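Local coordinates for beta-1,4-mannanase (Aplysia kurodai, PDB 3VUP), which hydrolyses the beta-1,4-mannosidic linkages of mannan, probably as a digestive enzyme of the sea hare gut, at residues N112-N116 against W190-K194; D124-K128 against K194-I200; W225-S229 against D271-P275; D75-V79 against Q130-Q134; R202-W206 against C244-A248. One frame throughout, in Å; residues are numbered along the deposited sequence. Where two conformers were deposited one is given.

Contact 1: residues N112-N116 against W190-K194; sequences NAAVN and WAGNK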
# COMPACT_ATOMS: atom_id res chain seq x y z
N ASN A 112 3.32 -2.61 -8.36
CA ASN A 112 2.95 -1.28 -8.83
C ASN A 112 2.28 -1.37 -10.19
O ASN A 112 2.78 -2.07 -11.09
CB ASN A 112 4.21 -0.42 -8.94
CG ASN A 112 3.92 1.00 -9.39
OD1 ASN A 112 2.86 1.55 -9.10
ND2 ASN A 112 4.88 1.60 -10.11
N ALA A 113 1.18 -0.65 -10.36
CA ALA A 113 0.51 -0.52 -11.65
C ALA A 113 0.34 0.94 -12.09
O ALA A 113 -0.41 1.22 -13.03
CB ALA A 113 -0.84 -1.23 -11.64
N ALA A 114 1.05 1.87 -11.45
CA ALA A 114 0.94 3.29 -11.81
C ALA A 114 1.76 3.69 -13.04
O ALA A 114 1.62 4.81 -13.53
CB ALA A 114 1.31 4.17 -10.63
N VAL A 115 2.63 2.79 -13.48
CA VAL A 115 3.38 2.96 -14.72
C VAL A 115 3.25 1.65 -15.49
O VAL A 115 2.86 0.63 -14.93
CB VAL A 115 4.87 3.29 -14.48
CG1 VAL A 115 5.01 4.64 -13.78
CG2 VAL A 115 5.57 2.18 -13.69
N ASN A 116 3.57 1.69 -16.78
CA ASN A 116 3.48 0.53 -17.65
C ASN A 116 4.88 0.27 -18.18
O ASN A 116 5.20 0.62 -19.33
CB ASN A 116 2.48 0.83 -18.77
CG ASN A 116 2.12 -0.39 -19.61
OD1 ASN A 116 2.76 -1.44 -19.54
ND2 ASN A 116 1.08 -0.24 -20.42
N TRP A 190 -4.67 5.29 -17.03
CA TRP A 190 -3.74 6.24 -17.64
C TRP A 190 -2.49 5.61 -18.21
O TRP A 190 -1.95 6.10 -19.19
CB TRP A 190 -3.34 7.33 -16.65
CG TRP A 190 -2.55 6.84 -15.46
CD1 TRP A 190 -1.19 6.71 -15.37
CD2 TRP A 190 -3.07 6.42 -14.18
NE1 TRP A 190 -0.84 6.23 -14.13
CE2 TRP A 190 -1.97 6.05 -13.38
CE3 TRP A 190 -4.36 6.33 -13.65
CZ2 TRP A 190 -2.12 5.60 -12.07
CZ3 TRP A 190 -4.50 5.87 -12.35
CH2 TRP A 190 -3.39 5.51 -11.58
N ALA A 191 -2.03 4.53 -17.58
CA ALA A 191 -0.80 3.87 -18.03
C ALA A 191 -1.09 2.89 -19.17
O ALA A 191 -0.16 2.34 -19.77
CB ALA A 191 -0.11 3.19 -16.85
N GLY A 192 -2.37 2.68 -19.46
CA GLY A 192 -2.80 1.77 -20.50
C GLY A 192 -3.98 0.94 -20.03
O GLY A 192 -3.91 0.28 -19.00
N ASN A 193 -5.07 0.98 -20.79
CA ASN A 193 -6.26 0.20 -20.47
C ASN A 193 -5.93 -1.26 -20.73
O ASN A 193 -5.99 -1.70 -21.87
CB ASN A 193 -7.43 0.60 -21.38
CG ASN A 193 -7.91 2.02 -21.13
OD1 ASN A 193 -7.50 2.68 -20.17
ND2 ASN A 193 -8.81 2.50 -21.98
N LYS A 194 -5.57 -2.00 -19.69
CA LYS A 194 -4.97 -3.33 -19.86
C LYS A 194 -5.75 -4.47 -19.19
O LYS A 194 -5.89 -5.54 -19.79
CB LYS A 194 -3.54 -3.28 -19.32
CG LYS A 194 -2.53 -4.21 -19.96
CD LYS A 194 -1.15 -3.84 -19.45
CE LYS A 194 -0.04 -4.61 -20.14
NZ LYS A 194 1.26 -4.22 -19.54

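Contact 2: residues D124-K128 against K194-I200; sequences DGLIK and KYLYQDI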
# COMPACT_ATOMS: atom_id res chain seq x y z
N ASP A 124 2.51 -8.80 -15.67
CA ASP A 124 1.37 -9.12 -16.51
C ASP A 124 0.99 -10.61 -16.40
O ASP A 124 -0.19 -10.95 -16.27
CB ASP A 124 1.71 -8.75 -17.95
CG ASP A 124 0.54 -8.94 -18.89
OD1 ASP A 124 -0.40 -8.12 -18.85
OD2 ASP A 124 0.57 -9.89 -19.70
N GLY A 125 1.99 -11.48 -16.42
CA GLY A 125 1.75 -12.91 -16.33
C GLY A 125 1.17 -13.35 -15.00
O GLY A 125 0.37 -14.28 -14.94
N LEU A 126 1.58 -12.69 -13.92
CA LEU A 126 1.02 -13.01 -12.61
C LEU A 126 -0.44 -12.60 -12.51
O LEU A 126 -1.24 -13.25 -11.82
CB LEU A 126 1.82 -12.32 -11.50
CG LEU A 126 3.30 -12.66 -11.41
CD1 LEU A 126 3.88 -11.99 -10.18
CD2 LEU A 126 3.52 -14.17 -11.36
N ILE A 127 -0.80 -11.51 -13.18
CA ILE A 127 -2.18 -11.04 -13.17
C ILE A 127 -3.08 -11.91 -14.04
O ILE A 127 -4.22 -12.21 -13.67
CB ILE A 127 -2.26 -9.56 -13.62
CG1 ILE A 127 -1.53 -8.68 -12.60
CG2 ILE A 127 -3.70 -9.12 -13.78
CD1 ILE A 127 -1.27 -7.26 -13.09
N LYS A 128 -2.56 -12.33 -15.19
CA LYS A 128 -3.39 -13.04 -16.16
C LYS A 128 -3.40 -14.56 -16.03
O LYS A 128 -4.39 -15.20 -16.39
CB LYS A 128 -3.02 -12.62 -17.59
CG LYS A 128 -3.37 -11.18 -17.91
CD LYS A 128 -3.04 -10.83 -19.35
CE LYS A 128 -3.43 -9.39 -19.66
NZ LYS A 128 -2.80 -8.88 -20.92
N LYS A 194 -5.57 -2.00 -19.69
CA LYS A 194 -4.97 -3.33 -19.86
C LYS A 194 -5.75 -4.47 -19.19
O LYS A 194 -5.89 -5.54 -19.79
CB LYS A 194 -3.54 -3.28 -19.32
CG LYS A 194 -2.53 -4.21 -19.96
CD LYS A 194 -1.15 -3.84 -19.45
CE LYS A 194 -0.04 -4.61 -20.14
NZ LYS A 194 1.26 -4.22 -19.54
N TYR A 195 -6.23 -4.25 -17.96
CA TYR A 195 -6.77 -5.36 -17.16
C TYR A 195 -8.26 -5.28 -16.84
O TYR A 195 -8.84 -4.20 -16.73
CB TYR A 195 -5.99 -5.50 -15.85
CG TYR A 195 -4.52 -5.74 -16.10
CD1 TYR A 195 -4.10 -6.91 -16.72
CD2 TYR A 195 -3.56 -4.79 -15.76
CE1 TYR A 195 -2.77 -7.12 -16.98
CE2 TYR A 195 -2.23 -5.00 -16.03
CZ TYR A 195 -1.84 -6.17 -16.64
OH TYR A 195 -0.50 -6.37 -16.90
N LEU A 196 -8.85 -6.47 -16.71
CA LEU A 196 -10.22 -6.63 -16.22
C LEU A 196 -10.21 -6.96 -14.73
O LEU A 196 -9.25 -7.54 -14.20
CB LEU A 196 -10.95 -7.72 -17.01
CG LEU A 196 -11.19 -7.45 -18.50
CD1 LEU A 196 -12.00 -8.58 -19.14
CD2 LEU A 196 -11.87 -6.11 -18.70
N TYR A 197 -11.30 -6.59 -14.06
CA TYR A 197 -11.33 -6.70 -12.60
C TYR A 197 -11.33 -8.13 -12.08
O TYR A 197 -10.80 -8.36 -11.00
CB TYR A 197 -12.45 -5.87 -11.95
CG TYR A 197 -11.90 -4.57 -11.39
CD1 TYR A 197 -11.23 -4.54 -10.17
CD2 TYR A 197 -11.99 -3.40 -12.11
CE1 TYR A 197 -10.70 -3.35 -9.67
CE2 TYR A 197 -11.46 -2.21 -11.62
CZ TYR A 197 -10.82 -2.19 -10.40
OH TYR A 197 -10.30 -1.01 -9.94
N GLN A 198 -11.89 -9.08 -12.81
CA GLN A 198 -11.85 -10.44 -12.26
C GLN A 198 -10.40 -10.89 -12.08
O GLN A 198 -10.05 -11.51 -11.06
CB GLN A 198 -12.64 -11.43 -13.11
CG GLN A 198 -12.77 -12.80 -12.47
CD GLN A 198 -13.62 -13.76 -13.28
OE1 GLN A 198 -14.24 -13.37 -14.26
NE2 GLN A 198 -13.65 -15.03 -12.86
N ASP A 199 -9.54 -10.57 -13.05
CA ASP A 199 -8.13 -10.94 -12.95
C ASP A 199 -7.43 -10.23 -11.81
O ASP A 199 -6.70 -10.86 -11.04
CB ASP A 199 -7.38 -10.65 -14.26
CG ASP A 199 -7.76 -11.59 -15.38
OD1 ASP A 199 -8.07 -12.77 -15.13
OD2 ASP A 199 -7.71 -11.14 -16.54
N ILE A 200 -7.61 -8.91 -11.68
CA ILE A 200 -6.91 -8.18 -10.62
C ILE A 200 -7.44 -8.58 -9.24
O ILE A 200 -6.67 -8.67 -8.29
CB ILE A 200 -6.93 -6.64 -10.81
CG1 ILE A 200 -5.69 -6.01 -10.17
CG2 ILE A 200 -8.19 -6.00 -10.24
CD1 ILE A 200 -4.39 -6.32 -10.87

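Contact 3: residues W225-S229 against D271-P275; sequences WNPKS and DEVAP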
# COMPACT_ATOMS: atom_id res chain seq x y z
N TRP A 225 -5.58 4.58 -6.29
CA TRP A 225 -5.12 5.87 -6.79
C TRP A 225 -6.02 7.02 -6.37
O TRP A 225 -5.60 8.17 -6.31
CB TRP A 225 -4.92 5.81 -8.30
CG TRP A 225 -5.87 6.62 -9.16
CD1 TRP A 225 -5.55 7.76 -9.86
CD2 TRP A 225 -7.25 6.34 -9.48
NE1 TRP A 225 -6.63 8.20 -10.57
CE2 TRP A 225 -7.69 7.36 -10.35
CE3 TRP A 225 -8.16 5.35 -9.09
CZ2 TRP A 225 -8.99 7.41 -10.84
CZ3 TRP A 225 -9.47 5.41 -9.58
CH2 TRP A 225 -9.86 6.43 -10.45
N ASN A 226 -7.28 6.68 -6.09
CA ASN A 226 -8.35 7.64 -5.86
C ASN A 226 -9.48 6.78 -5.28
O ASN A 226 -9.72 5.68 -5.77
CB ASN A 226 -8.75 8.25 -7.21
CG ASN A 226 -9.77 9.37 -7.09
OD1 ASN A 226 -10.81 9.21 -6.46
ND2 ASN A 226 -9.48 10.51 -7.73
N PRO A 227 -10.18 7.27 -4.24
CA PRO A 227 -11.26 6.44 -3.69
C PRO A 227 -12.42 6.16 -4.65
O PRO A 227 -13.28 5.37 -4.29
CB PRO A 227 -11.75 7.26 -2.49
CG PRO A 227 -11.34 8.66 -2.80
CD PRO A 227 -10.02 8.53 -3.51
N LYS A 228 -12.44 6.77 -5.83
CA LYS A 228 -13.44 6.44 -6.84
C LYS A 228 -13.57 4.94 -7.14
O LYS A 228 -14.64 4.52 -7.56
CB LYS A 228 -13.21 7.22 -8.13
CG LYS A 228 -13.61 8.68 -8.02
CD LYS A 228 -13.22 9.48 -9.25
CE LYS A 228 -13.61 10.95 -9.07
NZ LYS A 228 -13.34 11.74 -10.30
N SER A 229 -12.51 4.16 -6.97
CA SER A 229 -12.60 2.71 -7.18
C SER A 229 -12.96 1.91 -5.93
O SER A 229 -13.04 0.69 -6.00
CB SER A 229 -11.28 2.18 -7.72
OG SER A 229 -10.28 2.49 -6.77
N ASP A 271 -10.99 16.89 -6.65
CA ASP A 271 -12.15 16.35 -7.36
C ASP A 271 -13.35 16.14 -6.42
O ASP A 271 -13.26 16.41 -5.23
CB ASP A 271 -11.80 15.12 -8.23
CG ASP A 271 -11.59 13.83 -7.45
OD1 ASP A 271 -10.91 12.94 -8.02
OD2 ASP A 271 -12.11 13.67 -6.32
N GLU A 272 -14.47 15.68 -6.97
CA GLU A 272 -15.71 15.64 -6.21
C GLU A 272 -15.75 14.56 -5.13
O GLU A 272 -16.65 14.54 -4.29
CB GLU A 272 -16.91 15.47 -7.14
CG GLU A 272 -17.00 16.51 -8.24
CD GLU A 272 -18.21 16.29 -9.13
OE1 GLU A 272 -18.95 15.32 -8.89
OE2 GLU A 272 -18.41 17.09 -10.08
N VAL A 273 -14.76 13.67 -5.14
CA VAL A 273 -14.75 12.53 -4.23
C VAL A 273 -13.54 12.63 -3.29
O VAL A 273 -13.28 11.73 -2.49
CB VAL A 273 -14.75 11.22 -5.07
CG1 VAL A 273 -14.96 9.98 -4.20
CG2 VAL A 273 -15.87 11.29 -6.10
N ALA A 274 -12.82 13.75 -3.34
CA ALA A 274 -11.52 13.84 -2.68
C ALA A 274 -11.58 13.66 -1.16
O ALA A 274 -12.37 14.31 -0.49
CB ALA A 274 -10.84 15.15 -3.01
N PRO A 275 -10.70 12.81 -0.62
CA PRO A 275 -10.64 12.68 0.84
C PRO A 275 -10.38 14.02 1.54
O PRO A 275 -10.87 14.22 2.65
CB PRO A 275 -9.50 11.68 1.05
CG PRO A 275 -9.65 10.77 -0.15
CD PRO A 275 -9.98 11.72 -1.29
O HOH W 1 -11.03 11.58 -5.00
O HOH W 2 -14.82 14.10 -9.46
O HOH W 3 -10.70 11.48 -11.11

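Contact 4: residues D75-V79 against Q130-Q134; sequences DQGFV and QHKLQ. With SO4 (sulfate ion), chain J; SO4 (sulfate ion), chain H.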
# COMPACT_ATOMS: atom_id res chain seq x y z
N ASP A 75 12.63 -17.61 -17.69
CA ASP A 75 12.36 -17.01 -18.99
C ASP A 75 10.92 -17.18 -19.45
O ASP A 75 10.47 -16.51 -20.38
CB ASP A 75 13.33 -17.54 -20.05
CG ASP A 75 14.75 -17.07 -19.81
OD1 ASP A 75 14.94 -16.09 -19.06
OD2 ASP A 75 15.68 -17.68 -20.39
N GLN A 76 10.19 -18.09 -18.81
CA GLN A 76 8.79 -18.33 -19.15
C GLN A 76 7.84 -17.48 -18.30
O GLN A 76 6.63 -17.47 -18.55
CB GLN A 76 8.44 -19.81 -19.02
CG GLN A 76 9.11 -20.71 -20.06
CD GLN A 76 10.60 -20.90 -19.81
OE1 GLN A 76 11.03 -21.10 -18.67
NE2 GLN A 76 11.39 -20.85 -20.87
N GLY A 77 8.37 -16.77 -17.31
CA GLY A 77 7.56 -15.90 -16.48
C GLY A 77 7.04 -16.54 -15.20
O GLY A 77 6.21 -15.95 -14.50
N PHE A 78 7.52 -17.73 -14.88
CA PHE A 78 7.21 -18.35 -13.60
C PHE A 78 8.24 -17.90 -12.58
O PHE A 78 9.39 -17.66 -12.91
CB PHE A 78 7.20 -19.87 -13.70
CG PHE A 78 6.05 -20.40 -14.50
CD1 PHE A 78 4.89 -20.84 -13.87
CD2 PHE A 78 6.11 -20.45 -15.88
CE1 PHE A 78 3.83 -21.32 -14.61
CE2 PHE A 78 5.05 -20.93 -16.62
CZ PHE A 78 3.91 -21.37 -15.99
N VAL A 79 7.81 -17.78 -11.32
CA VAL A 79 8.71 -17.35 -10.26
C VAL A 79 9.50 -18.53 -9.71
O VAL A 79 8.94 -19.59 -9.44
CB VAL A 79 7.91 -16.64 -9.15
CG1 VAL A 79 8.79 -16.35 -7.94
CG2 VAL A 79 7.31 -15.36 -9.70
N GLN A 130 -3.04 -17.96 -13.80
CA GLN A 130 -3.18 -18.51 -12.45
C GLN A 130 -1.99 -19.36 -12.03
O GLN A 130 -1.61 -19.38 -10.86
CB GLN A 130 -4.47 -19.32 -12.33
CG GLN A 130 -5.75 -18.51 -12.43
CD GLN A 130 -6.99 -19.33 -12.10
OE1 GLN A 130 -8.09 -18.80 -11.97
NE2 GLN A 130 -6.81 -20.64 -11.95
N HIS A 131 -1.41 -20.09 -12.97
CA HIS A 131 -0.26 -20.93 -12.64
C HIS A 131 0.97 -20.10 -12.31
O HIS A 131 1.73 -20.43 -11.40
CB HIS A 131 0.01 -21.92 -13.76
CG HIS A 131 -1.15 -22.82 -14.05
ND1 HIS A 131 -1.60 -23.77 -13.15
CD2 HIS A 131 -1.97 -22.90 -15.12
CE1 HIS A 131 -2.64 -24.40 -13.67
NE2 HIS A 131 -2.88 -23.89 -14.86
N LYS A 132 1.17 -19.02 -13.06
CA LYS A 132 2.27 -18.12 -12.76
C LYS A 132 2.07 -17.45 -11.39
O LYS A 132 3.01 -17.39 -10.59
CB LYS A 132 2.47 -17.10 -13.89
CG LYS A 132 2.90 -17.77 -15.19
CD LYS A 132 3.12 -16.77 -16.31
CE LYS A 132 3.55 -17.48 -17.59
NZ LYS A 132 3.83 -16.51 -18.69
N LEU A 133 0.86 -16.98 -11.13
CA LEU A 133 0.57 -16.40 -9.83
C LEU A 133 0.84 -17.39 -8.69
O LEU A 133 1.43 -17.03 -7.67
CB LEU A 133 -0.88 -15.92 -9.78
CG LEU A 133 -1.32 -15.30 -8.45
CD1 LEU A 133 -0.39 -14.16 -8.04
CD2 LEU A 133 -2.75 -14.83 -8.57
N GLN A 134 0.41 -18.64 -8.86
CA GLN A 134 0.66 -19.63 -7.81
C GLN A 134 2.15 -19.83 -7.56
O GLN A 134 2.57 -20.04 -6.42
CB GLN A 134 -0.04 -20.96 -8.10
CG GLN A 134 -0.13 -21.88 -6.88
CD GLN A 134 -0.91 -21.26 -5.71
OE1 GLN A 134 -1.96 -20.64 -5.91
NE2 GLN A 134 -0.40 -21.45 -4.50
S SO4 J . -5.19 -23.49 -17.51
O1 SO4 J . -5.14 -24.52 -16.47
O2 SO4 J . -4.75 -22.21 -16.96
O3 SO4 J . -4.30 -23.87 -18.61
O4 SO4 J . -6.56 -23.36 -18.00
S SO4 H . -2.88 -22.23 -1.45
O1 SO4 H . -2.13 -21.78 -2.61
O2 SO4 H . -4.29 -21.83 -1.55
O3 SO4 H . -2.82 -23.69 -1.35
O4 SO4 H . -2.29 -21.65 -0.24

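Contact 5: residues R202-W206 against C244-A248; sequences RFLNW and CLRLA. With SO4 (sulfate ion), chain I.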
# COMPACT_ATOMS: atom_id res chain seq x y z
N ARG A 202 -8.65 -11.56 -8.39
CA ARG A 202 -8.07 -12.85 -8.08
C ARG A 202 -6.64 -12.66 -7.59
O ARG A 202 -6.23 -13.25 -6.59
CB ARG A 202 -8.09 -13.78 -9.29
CG ARG A 202 -7.35 -15.08 -9.05
CD ARG A 202 -7.31 -15.98 -10.28
NE ARG A 202 -6.54 -15.40 -11.37
CZ ARG A 202 -7.07 -14.94 -12.50
NH1 ARG A 202 -8.38 -14.98 -12.68
NH2 ARG A 202 -6.29 -14.43 -13.44
N PHE A 203 -5.88 -11.85 -8.31
CA PHE A 203 -4.49 -11.53 -7.97
C PHE A 203 -4.38 -11.04 -6.53
O PHE A 203 -3.53 -11.49 -5.77
CB PHE A 203 -4.02 -10.48 -8.99
CG PHE A 203 -2.63 -9.93 -8.78
CD1 PHE A 203 -1.50 -10.62 -9.20
CD2 PHE A 203 -2.46 -8.65 -8.28
CE1 PHE A 203 -0.23 -10.07 -9.06
CE2 PHE A 203 -1.20 -8.10 -8.13
CZ PHE A 203 -0.09 -8.80 -8.52
N LEU A 204 -5.28 -10.13 -6.16
CA LEU A 204 -5.29 -9.59 -4.81
C LEU A 204 -5.78 -10.60 -3.77
O LEU A 204 -5.16 -10.79 -2.73
CB LEU A 204 -6.12 -8.30 -4.77
CG LEU A 204 -5.61 -7.15 -5.65
CD1 LEU A 204 -6.65 -6.03 -5.73
CD2 LEU A 204 -4.29 -6.60 -5.12
N ASN A 205 -6.89 -11.28 -4.07
CA ASN A 205 -7.45 -12.27 -3.15
C ASN A 205 -6.45 -13.37 -2.83
O ASN A 205 -6.27 -13.73 -1.67
CB ASN A 205 -8.73 -12.86 -3.76
CG ASN A 205 -9.33 -13.99 -2.94
OD1 ASN A 205 -9.32 -15.15 -3.36
ND2 ASN A 205 -9.87 -13.67 -1.78
N TRP A 206 -5.80 -13.91 -3.85
CA TRP A 206 -4.89 -15.03 -3.61
C TRP A 206 -3.69 -14.60 -2.77
O TRP A 206 -3.25 -15.34 -1.89
CB TRP A 206 -4.44 -15.67 -4.92
CG TRP A 206 -5.49 -16.50 -5.60
CD1 TRP A 206 -6.84 -16.51 -5.34
CD2 TRP A 206 -5.28 -17.44 -6.66
NE1 TRP A 206 -7.47 -17.40 -6.18
CE2 TRP A 206 -6.54 -17.98 -7.00
CE3 TRP A 206 -4.15 -17.87 -7.35
CZ2 TRP A 206 -6.69 -18.94 -8.01
CZ3 TRP A 206 -4.30 -18.81 -8.35
CH2 TRP A 206 -5.56 -19.34 -8.67
N CYS A 244 -16.22 -8.98 -3.10
CA CYS A 244 -15.65 -8.97 -4.45
C CYS A 244 -14.37 -9.78 -4.55
O CYS A 244 -14.16 -10.50 -5.53
CB CYS A 244 -15.43 -7.54 -4.94
SG CYS A 244 -16.98 -6.66 -5.25
N LEU A 245 -13.50 -9.66 -3.55
CA LEU A 245 -12.26 -10.42 -3.57
C LEU A 245 -12.53 -11.92 -3.50
O LEU A 245 -11.97 -12.71 -4.26
CB LEU A 245 -11.35 -9.98 -2.43
CG LEU A 245 -10.77 -8.57 -2.62
CD1 LEU A 245 -10.35 -7.99 -1.29
CD2 LEU A 245 -9.59 -8.62 -3.55
N ARG A 246 -13.41 -12.32 -2.57
CA ARG A 246 -13.76 -13.73 -2.42
C ARG A 246 -14.47 -14.27 -3.66
O ARG A 246 -14.27 -15.42 -4.06
CB ARG A 246 -14.62 -13.94 -1.18
CG ARG A 246 -13.88 -13.72 0.13
CD ARG A 246 -14.83 -13.72 1.31
NE ARG A 246 -14.10 -13.59 2.56
CZ ARG A 246 -14.58 -13.02 3.66
NH1 ARG A 246 -15.81 -12.52 3.68
NH2 ARG A 246 -13.81 -12.95 4.74
N LEU A 247 -15.31 -13.44 -4.28
CA LEU A 247 -16.00 -13.87 -5.49
C LEU A 247 -14.99 -14.20 -6.58
O LEU A 247 -15.07 -15.23 -7.24
CB LEU A 247 -16.96 -12.78 -5.99
CG LEU A 247 -17.67 -13.12 -7.30
CD1 LEU A 247 -18.65 -14.25 -7.12
CD2 LEU A 247 -18.37 -11.89 -7.82
N ALA A 248 -14.02 -13.32 -6.77
CA ALA A 248 -13.07 -13.45 -7.87
C ALA A 248 -12.08 -14.59 -7.67
O ALA A 248 -11.71 -15.27 -8.63
CB ALA A 248 -12.32 -12.16 -8.07
S SO4 I . -18.84 -13.06 0.96
O1 SO4 I . -18.07 -13.97 0.12
O2 SO4 I . -17.95 -12.10 1.61
O3 SO4 I . -19.83 -12.37 0.14
O4 SO4 I . -19.53 -13.83 1.99

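Contact 1: residues N112-N116 against W190-K194
Asn116 and Ala191 lose the most surface where these two irregular loops meet, with Ala114 next. The amide of Asn116 binds the opposite loop through both of its polar atoms. Its ND2 donates a hydrogen bond to the carbonyl oxygen of Ala191 (ND2 to O, 2.9 Å), while OD1 of Asn116 accepts one from NZ of the extended Lys194 side chain (3.2 Å). Ala191 points its methyl group into the facing loop. Its CB lies 4.0 Å from Asn116 CB and 3.9 Å from the carbonyl C of Val115, and the backbones run close, with the CA atoms of Val115 and Ala191 5.4 Å apart. At the other end, the indole NE1 of Trp190 donates to the carbonyl oxygen of Ala114 (2.9 Å), which lies near the ring plane, and CZ2 of Trp190 packs on CB of Ala114 at 4.0 Å. An Asx turn shapes the approach to this point, with Ala114 N bonded to OD1 of Asn112 at 3.0 Å. Both segments belong to loops that follow adjacent parallel strands, 105-112 and 157-161, of the TIM barrel. Asn112 also bonds Asn161 at the end of strand 157-161, Trp190 meets the ring of Trp225 beyond strand 220-224, and the backbone continues beyond Lys194 into helix 197-214.

Contact 2: residues D124-K128 against K194-I200
Tyr195 lays one face of its ring over Ile127, where two helical elements on the outside of the TIM barrel come together: helix 122-128, which follows strand 105-112, and helix 197-214, which follows strand 157-161. CG2 of Ile127 is 3.7 Å from Tyr195 CD1, and CD1 of Ile127 makes a CH-pi contact, 4.0 Å from the ring centroid and 22° off its normal. Further along, Ile127 CD1 meets Ile200 CD1 at 3.9 Å. Ile127 is thus the apolar centre, lodged between the tyrosine that precedes helix 197-214 and the first turn of that helix. CB of Asp199 comes within 3.6 Å of the carbonyl oxygen of Ile127, while its carboxylate turns to Arg202 in a salt bridge. Polar groups close the outer edge: Lys128 CE is 3.6 Å from Tyr195 CE1. Lys128 NZ makes a salt bridge to Asp124 OD1 (3.3 Å). That same Asp124 OD1 accepts a short hydrogen bond of 2.6 Å from Tyr195 OH.

Contact 3: residues W225-S229 against D271-P275
Two tight pieces of backbone face each other here: a 3-10 turn at 227-229 and a type I beta turn running from Asp271 to Ala274. Their CA atoms come nearest at Lys228 and Val273, 6.8 Å apart. Each turn is opened by an Asx turn, with Asn226 OD1 accepting from Lys228 N (3.0 Å) and Asp271 OD2 from Val273 N (2.9 Å). These two side chains also join the segments, since Asn226 ND2 donates to Asp271 OD1 at 2.8 Å. OD1 of Asp271 makes a salt bridge with NZ of Lys228 as well (3.5 Å); OD1 thus takes Asn226 and Lys228, while OD2 takes Val273 N and water 1. Water 1 bridges Asn226 OD1 (2.8 Å) and Asp271 OD2 (2.7 Å), and water 2 links Lys228 NZ (2.9 Å) to Glu272 N (3.0 Å). Beside this polar network, Pro227 CG rests on Pro275 CD (3.7 Å) and Val273 CG1 (4.1 Å), while both prolines touch Phe261 of strand 259-262. The segments belong to loops after neighbouring strands 220-224 and 259-262, on the rim of the TIM barrel where glycoside hydrolases of this fold generally hold their active-site clefts.

Contact 4: residues D75-V79 against Q130-Q134
Helix 130-147, one of the helices surrounding the TIM barrel, is met here near its start by the turn between antiparallel strands 72-73 and 79-81, a small beta hairpin in the connection after barrel strand 58-65. Gln130 begins the helical segment and its side chain lies against Arg202 and Trp206 of helix 197-214, while its carbonyl oxygen receives Gln134 N at 2.9 Å. His131 borders the hairpin through its CB, 4.0 Å from Phe78 CE1. Its imidazole leads away, and NE2 donates to O1 of a sulfate ion (chain J) at 2.8 Å, an ion probably taken up from the crystallisation liquor. Lys132 contributes most. Fully extended beyond CB, it lies over one face of Phe78, with CG 3.7 Å from the ring centroid and 12° off the normal, a CH-pi contact. Its CD passes 3.7 Å from Gly77 O before NZ donates a hydrogen bond to the carbonyl oxygen of Gln76 (3.0 Å). Gly77 has a positive phi of 93°; a CB there would be jammed against the carbonyl O of Gln76, which by itself calls for glycine, and would also lie tight against Lys132 NZ. Leu133 points away from the hairpin, and its side chain touches Trp206. Gln134 also turns elsewhere, its NE2 donating to O1 of a second sulfate (chain H) at 2.6 Å.

Contact 5: residues R202-W206 against C244-A248
A steep helix-helix crossing forms this contact, in the layer of helices outside the TIM barrel, the second helix carrying Cys244 of the disulfide to Cys177. Helices 202-206 and 244-248 cross at a signed angle of -100°, with their axes approaching to 8.1 Å. The CA atoms of Arg202 and Ala248 are 5.0 Å apart and those of Asn205 and Leu245 5.2 Å. Ala248 offers just a methyl group to the backbone of Arg202, its CB sitting 3.7 Å from Arg202 N. Leu245 has the largest area covered, and its CD2 packs on CB of Leu204 at 3.7 Å. Asn205 points straight at the other helix, its CG 3.2 Å from the carbonyl oxygen of Leu245, yet no hydrogen bond spans the two segments. The amide ND2 of Asn205 donates instead to the carbonyls of Gly254 and Lys251, in the loop after helix 242-249. On the outer side, Arg246 bonds Gln252 O through NE and, through NH1, O2 of a sulfate ion (chain I) at 3.0 Å, an ion probably from the crystallisation liquor. Helix 197-214 lies among three helices, with Leu204 and Asn205 meeting helix 242-249 while Phe203 packs on helix 122-128 and Trp206 on helix 130-147.

In the fold
Contact 5 is the buried member of the set, contacts 2 and 3 are partly buried, and contacts 1 and 4 lie at the surface. Helix 197-214 serves both contacts 2 and 5, whose centres are 11 Å apart, and Lys194 belongs to both contacts 1 and 2. Helices 122-128 and 130-147, consecutive in the chain, bring contacts 2 and 4 together through Leu126. The loop contacts 1 and 3, joined where Trp190 meets Trp225, rely on hydrogen bonds, with a salt bridge and waters added in contact 3. Contact 5 instead has apolar packing and no hydrogen bond between its segments, while contacts 2 and 4 combine CH-pi contacts with one hydrogen bond each.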